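Local coordinates for succinoglycan biosynthesis protein (Bacillus cereus ATCC 14579, PDB 2QGM) that is of unproven function but belongs to the erythromycin esterase-like family and is named for a role in succinoglycan biosynthesis, at residues K182-V187 with D193-V198. Residues are numbered along the deposited sequence; the frame is centred on the assembly and turned at random.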
# COMPACT_ATOMS: atom_id res chain seq x y z
N LYS A 182 23.02 3.31 4.36
CA LYS A 182 22.53 2.48 5.45
C LYS A 182 23.40 1.22 5.50
O LYS A 182 23.85 0.79 6.57
CB LYS A 182 21.07 2.08 5.20
CG LYS A 182 20.40 1.45 6.41
CD LYS A 182 20.09 2.51 7.45
CE LYS A 182 19.39 1.93 8.66
NZ LYS A 182 19.09 2.98 9.67
N VAL A 183 23.64 0.65 4.32
CA VAL A 183 24.45 -0.56 4.18
C VAL A 183 25.92 -0.28 4.45
O VAL A 183 26.56 -0.94 5.27
CB VAL A 183 24.36 -1.17 2.75
CG1 VAL A 183 25.21 -2.44 2.68
CG2 VAL A 183 22.92 -1.47 2.39
N ILE A 184 26.46 0.71 3.74
CA ILE A 184 27.87 1.08 3.88
C ILE A 184 28.25 1.40 5.32
O ILE A 184 29.28 0.94 5.82
CB ILE A 184 28.22 2.31 3.00
CG1 ILE A 184 28.01 1.99 1.52
CG2 ILE A 184 29.67 2.71 3.24
CD1 ILE A 184 28.94 0.93 0.98
N ASP A 185 27.43 2.22 5.98
CA ASP A 185 27.70 2.61 7.36
C ASP A 185 27.80 1.38 8.26
O ASP A 185 28.70 1.30 9.09
CB ASP A 185 26.59 3.52 7.88
CG ASP A 185 26.62 4.89 7.25
OD1 ASP A 185 27.61 5.20 6.56
OD2 ASP A 185 25.66 5.66 7.44
N TYR A 186 26.89 0.44 8.08
CA TYR A 186 26.92 -0.77 8.89
C TYR A 186 28.22 -1.54 8.67
O TYR A 186 28.85 -1.97 9.64
CB TYR A 186 25.73 -1.68 8.54
CG TYR A 186 25.86 -3.05 9.15
CD1 TYR A 186 25.61 -3.26 10.51
CD2 TYR A 186 26.28 -4.14 8.39
CE1 TYR A 186 25.78 -4.50 11.09
CE2 TYR A 186 26.45 -5.40 8.96
CZ TYR A 186 26.20 -5.57 10.32
OH TYR A 186 26.39 -6.81 10.90
N VAL A 187 28.60 -1.72 7.41
CA VAL A 187 29.82 -2.43 7.07
C VAL A 187 31.07 -1.75 7.63
O VAL A 187 31.96 -2.40 8.16
CB VAL A 187 29.98 -2.57 5.54
CG1 VAL A 187 31.32 -3.21 5.20
CG2 VAL A 187 28.84 -3.41 4.99
N ASP A 193 36.45 -5.34 7.18
CA ASP A 193 37.24 -6.04 6.17
C ASP A 193 36.54 -6.13 4.82
O ASP A 193 37.16 -6.50 3.82
CB ASP A 193 37.58 -7.45 6.66
CG ASP A 193 38.54 -7.44 7.84
OD1 ASP A 193 38.21 -6.82 8.87
OD2 ASP A 193 39.63 -8.05 7.74
N LEU A 194 35.27 -5.77 4.78
CA LEU A 194 34.51 -5.84 3.53
C LEU A 194 34.19 -4.46 2.97
O LEU A 194 33.69 -4.35 1.85
CB LEU A 194 33.20 -6.59 3.76
CG LEU A 194 33.32 -7.99 4.37
CD1 LEU A 194 31.93 -8.55 4.61
CD2 LEU A 194 34.12 -8.90 3.46
N LEU A 195 34.48 -3.42 3.73
CA LEU A 195 34.20 -2.05 3.30
C LEU A 195 34.69 -1.75 1.89
O LEU A 195 33.95 -1.22 1.06
CB LEU A 195 34.82 -1.06 4.28
CG LEU A 195 34.56 0.42 4.04
CD1 LEU A 195 33.07 0.70 3.90
CD2 LEU A 195 35.14 1.20 5.22
N ALA A 196 35.95 -2.08 1.62
CA ALA A 196 36.52 -1.84 0.30
C ALA A 196 35.68 -2.48 -0.79
O ALA A 196 35.32 -1.83 -1.77
CB ALA A 196 37.95 -2.39 0.25
N GLU A 197 35.37 -3.76 -0.62
CA GLU A 197 34.60 -4.49 -1.61
C GLU A 197 33.18 -3.97 -1.75
O GLU A 197 32.67 -3.85 -2.87
CB GLU A 197 34.58 -5.98 -1.25
CG GLU A 197 33.72 -6.83 -2.17
CD GLU A 197 33.97 -8.31 -1.99
OE1 GLU A 197 34.38 -8.71 -0.88
OE2 GLU A 197 33.74 -9.08 -2.95
N VAL A 198 32.53 -3.66 -0.63
CA VAL A 198 31.16 -3.17 -0.70
C VAL A 198 31.08 -1.83 -1.42
O VAL A 198 30.25 -1.65 -2.31
CB VAL A 198 30.54 -3.03 0.71
CG1 VAL A 198 29.13 -2.47 0.61
CG2 VAL A 198 30.52 -4.38 1.40
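V183 meets V198 where two consecutive helices, 177-190 and 195-203, fold back on each other as an antiparallel helical hairpin (alpha-alpha hairpin), a worked example of how neighbouring helices pair mainly through aliphatic side chains. The hairpin belongs to the helical part of this erythromycin esterase-like chain, about 31 Å from the centre of the chain to the centre of the contact. V183 makes the loosest touch, its CG1 lying 4.4 Å from CG1 of V198; the same side chain also packs on T259 of helix 253-269 and on L237, so the hairpin also packs on helix 253-269 and on the loop that holds L237.

One residue on, I184 reaches across with both branches. CG1 stands beside the backbone N and anti to the carbonyl carbon (chi1 -62°), and from there CD1 extends to CG1 of V198, only 3.4 Å away and closer than usual van der Waals contact, the two side chains running past each other in opposite senses. CG2, the other branch, touches CD1 of L195 at 4.0 Å, the two side chains crossing at roughly a right angle. I184 also touches E199 and Y202, further along helix 195-203.

A helical turn after V183, V187 points at the start of helix 195-203, and its CA is 5.8 Å from the CA of L195. Both gamma carbons of V187 meet CG2 of V198, so V198 is shared by V183, I184 and V187, the three residues of 182-187 that touch 193-198. CG1, set anti to the backbone N (chi1 175°), rests against main chain as much as side chain: it is 3.8 Å from C of L194 and 3.5 Å from N of L195.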